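OsmC family peroxiredoxin (Aquifex aeolicus, PDB 2E8E) probably reduces organic hydroperoxides through a reactive cysteine thiol. Local coordinates at the interface of chains A and B. Coordinates in Å, arbitrary orientation; residue numbers count along the deposited sequence, not the author numbering. Chains: chain A/B, Hypothetical protein Aq_1549.

Contacts 1 and 2 are two parts of one two-fold symmetric dimer interface, their C-alpha centres about 18 Å apart. Helix 34-56 of chain A serves both. A:Leu38 on it faces contact 1, and its neighbour A:Leu37 faces contact 2. The same helix carries Cys45, which can form a disulfide with Cys110; that bond is absent in this reduced form. Contact 1 uses the short helix just after Cys110. Contact 2 uses the first turns of the helix that carries Cys45, and strand 24-28 of the partner. The segments around both cysteines therefore take part in pairing, so assembly probably helps shape the redox site.

Contact 1: the interface of chains A and B. Residues chain A 38, 79-80, 83, 116, 119-120; chain B 115.
Helix 111-116 of chain B sends B:Met115 into a pocket of chain A. The walls come from helices 34-56 and 111-116, the 3-10 turn 117-119, the loop residues A:Ile79 and A:Thr120, and the strands at A:Tyr80 and A:Ile83. The methionine is extended as far as its sulfur, then bends (chi3 76°) to turn its methyl towards A:Thr120 and A:Ile83. CE of B:Met115 lies 3.9 Å from CB of A:Thr120 and meets CD1 of A:Ile83 tip to tip at 4.1 Å. A:Ile79 packs against the middle of the chain, its CB 3.6 Å from CG of B:Met115. CG1 of A:Val116 packs on CB of B:Met115 at 4.0 Å. SD of B:Met115 lies obliquely beside CD2 of the A:Tyr80 ring, 3.8 Å away and out of the ring plane. Backbone N of A:Tyr80 gives SD of B:Met115 a weak but fairly straight hydrogen bond of 3.5 Å. CD2 of A:Leu38 touches SD of B:Met115 at 3.9 Å. At the rim, the hydroxyl OG of A:Ser119 makes a weak hydrogen bond to the backbone O of B:Met115. Within chain A, OG1 of A:Thr120 donates to the carbonyl O of A:Tyr80 at 2.8 Å, from above the carbonyl plane. Shortening B:Met115 to an alanine removes the sulfur and its methyl, and would probably open a gap among A:Ile79, A:Tyr80 and A:Thr120. The pocket lies at the starts of strands 82-90 and 121-130, where they meet helices 34-56 and 111-116.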
# COMPACT_ATOMS: atom_id res chain seq x y z
N LEU A 38 3.37 0.41 -1.04
CA LEU A 38 2.57 1.52 -0.53
C LEU A 38 2.52 2.60 -1.60
O LEU A 38 1.46 3.19 -1.85
CB LEU A 38 3.18 2.09 0.77
CG LEU A 38 2.54 3.40 1.25
CD1 LEU A 38 1.05 3.17 1.51
CD2 LEU A 38 3.22 3.89 2.52
N ILE A 79 9.47 5.74 8.10
CA ILE A 79 8.38 6.21 7.26
C ILE A 79 8.91 7.15 6.18
O ILE A 79 10.05 7.61 6.25
CB ILE A 79 7.35 7.01 8.09
CG1 ILE A 79 8.04 8.23 8.72
CG2 ILE A 79 6.74 6.12 9.17
CD1 ILE A 79 7.10 9.15 9.48
N TYR A 80 8.08 7.44 5.19
CA TYR A 80 8.47 8.39 4.15
C TYR A 80 8.31 9.79 4.73
O TYR A 80 7.21 10.18 5.10
CB TYR A 80 7.56 8.27 2.92
CG TYR A 80 7.75 7.02 2.10
CD1 TYR A 80 9.00 6.69 1.58
CD2 TYR A 80 6.67 6.19 1.81
CE1 TYR A 80 9.17 5.56 0.78
CE2 TYR A 80 6.83 5.06 1.02
CZ TYR A 80 8.08 4.75 0.51
OH TYR A 80 8.23 3.65 -0.29
N ILE A 83 7.11 12.46 -0.03
CA ILE A 83 6.64 11.66 -1.14
C ILE A 83 6.37 12.61 -2.29
O ILE A 83 5.57 13.54 -2.16
CB ILE A 83 5.32 10.92 -0.83
CG1 ILE A 83 5.51 9.95 0.33
CG2 ILE A 83 4.85 10.15 -2.08
CD1 ILE A 83 4.28 9.14 0.68
N VAL A 116 -2.18 8.65 4.59
CA VAL A 116 -0.79 8.89 4.94
C VAL A 116 -0.40 10.36 4.91
O VAL A 116 0.65 10.74 5.43
CB VAL A 116 0.17 8.10 4.02
CG1 VAL A 116 -0.15 6.61 4.09
CG2 VAL A 116 0.08 8.61 2.59
N SER A 119 1.19 12.32 7.86
CA SER A 119 2.46 11.86 8.39
C SER A 119 3.64 12.13 7.47
O SER A 119 4.76 11.74 7.78
CB SER A 119 2.40 10.35 8.69
OG SER A 119 1.48 10.06 9.73
N THR A 120 3.40 12.80 6.34
CA THR A 120 4.48 13.07 5.39
C THR A 120 4.34 14.38 4.62
O THR A 120 3.26 14.98 4.60
CB THR A 120 4.58 11.91 4.37
OG1 THR A 120 5.80 12.03 3.62
CG2 THR A 120 3.41 11.95 3.40
N MET B 115 2.62 5.15 9.12
CA MET B 115 2.12 6.24 8.30
C MET B 115 0.60 6.41 8.28
O MET B 115 0.11 7.52 8.08
CB MET B 115 2.64 6.10 6.86
CG MET B 115 4.13 6.37 6.73
SD MET B 115 4.71 6.48 5.02
CE MET B 115 4.12 8.07 4.59

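Contact 2: the interface of chains A and B. Residues chain A 20, 25, 27, 37; chain B 25, 32, 37, 40.
A:Ile25 on B:Leu37, and B:Ile25 on A:Leu37, form the middle of this patch. Strand 24-28 of each chain meets the start of helix 34-56 of the other through one such pair. CD1 of A:Ile25 touches CD2 of B:Leu37 at 3.8 Å, and the two side chains cross at about a right angle. The two-fold mate pairs CD1 of B:Ile25 with CD2 of A:Leu37 at the same distance. In both isoleucines CG1 stands between the backbone N and the carbonyl carbon (chi1 52°). The second torsion is extended, at 175°. Together they carry the delta methyl away from the strand and onto the leucine of the partner helix. The leucine in turn uses its CD2 branch for the contact.

Further methyl contacts widen the apolar area. The CG2 branch of A:Ile25 points at CD1 of B:Leu32, end to end at 4.1 Å. A:Ile25 therefore spends its two arms on different residues of chain B. B:Val40 also splits its branches. Its CG2 lies 3.7 Å from the methyl CG2 of A:Thr20, and its CG1 lies 4.0 Å from CB of A:Ala27. The valine thus bridges the loop at A:Thr20 and strand 24-28 of chain A.

One mixed contact lies at A:Thr20. Its hydroxyl OG1 is 3.3 Å from CD2 of B:Leu32, a carbon, so this is packing rather than a hydrogen bond. The threonine side chain crosses B:Leu32 at about a right angle. Its methyl and hydroxyl face different residues of chain B. Thr20 also belongs to the pocket that holds dithiothreitol (DTT), a reductant that may come from sample preparation.

B:Leu37 and B:Val40 lie about one turn apart on helix 34-56, with B:Leu32 in the loop just before it. The patch covers the start of this helix with strand 24-28 of the partner, at the heart of the two-fold interface.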
# COMPACT_ATOMS: atom_id res chain seq x y z
N THR A 20 -5.81 -11.38 -2.40
CA THR A 20 -6.69 -10.24 -2.61
C THR A 20 -7.83 -10.69 -3.52
O THR A 20 -7.87 -11.85 -3.93
CB THR A 20 -5.96 -9.07 -3.28
OG1 THR A 20 -5.74 -9.37 -4.67
CG2 THR A 20 -4.60 -8.83 -2.61
N ILE A 25 -0.28 -12.22 -4.65
CA ILE A 25 1.03 -11.71 -5.00
C ILE A 25 1.95 -11.96 -3.82
O ILE A 25 1.48 -12.13 -2.70
CB ILE A 25 1.00 -10.19 -5.28
CG1 ILE A 25 0.34 -9.45 -4.13
CG2 ILE A 25 0.27 -9.92 -6.59
CD1 ILE A 25 0.39 -7.94 -4.27
N ALA A 27 4.66 -10.62 -1.30
CA ALA A 27 5.14 -9.36 -0.75
C ALA A 27 6.05 -9.62 0.44
O ALA A 27 5.71 -10.39 1.34
CB ALA A 27 3.95 -8.52 -0.30
N LEU A 37 5.24 -1.09 -2.41
CA LEU A 37 3.82 -1.40 -2.63
C LEU A 37 2.93 -0.28 -2.09
O LEU A 37 1.85 -0.04 -2.63
CB LEU A 37 3.44 -2.73 -1.97
CG LEU A 37 3.88 -3.97 -2.75
CD1 LEU A 37 3.41 -5.23 -2.04
CD2 LEU A 37 3.31 -3.91 -4.17
N ILE B 25 3.17 -5.15 -11.60
CA ILE B 25 1.86 -5.69 -11.28
C ILE B 25 0.82 -4.71 -11.78
O ILE B 25 1.12 -3.53 -11.95
CB ILE B 25 1.67 -5.89 -9.76
CG1 ILE B 25 1.99 -4.60 -9.01
CG2 ILE B 25 2.54 -7.03 -9.27
CD1 ILE B 25 1.71 -4.67 -7.52
N LEU B 32 -5.34 -5.28 -9.36
CA LEU B 32 -5.37 -5.35 -7.91
C LEU B 32 -6.01 -4.08 -7.36
O LEU B 32 -5.66 -2.98 -7.78
CB LEU B 32 -3.94 -5.49 -7.37
CG LEU B 32 -3.21 -6.79 -7.71
CD1 LEU B 32 -1.70 -6.56 -7.71
CD2 LEU B 32 -3.60 -7.87 -6.71
N LEU B 37 -4.50 -3.34 -1.74
CA LEU B 37 -3.04 -3.32 -1.79
C LEU B 37 -2.45 -2.58 -0.59
O LEU B 37 -1.36 -2.91 -0.13
CB LEU B 37 -2.54 -2.68 -3.09
CG LEU B 37 -2.63 -3.59 -4.32
CD1 LEU B 37 -2.06 -2.87 -5.54
CD2 LEU B 37 -1.85 -4.87 -4.06
N VAL B 40 -2.29 -5.05 2.03
CA VAL B 40 -1.20 -5.99 1.77
C VAL B 40 0.13 -5.35 2.17
O VAL B 40 0.99 -6.01 2.76
CB VAL B 40 -1.14 -6.40 0.27
CG1 VAL B 40 0.15 -7.17 -0.01
CG2 VAL B 40 -2.34 -7.26 -0.08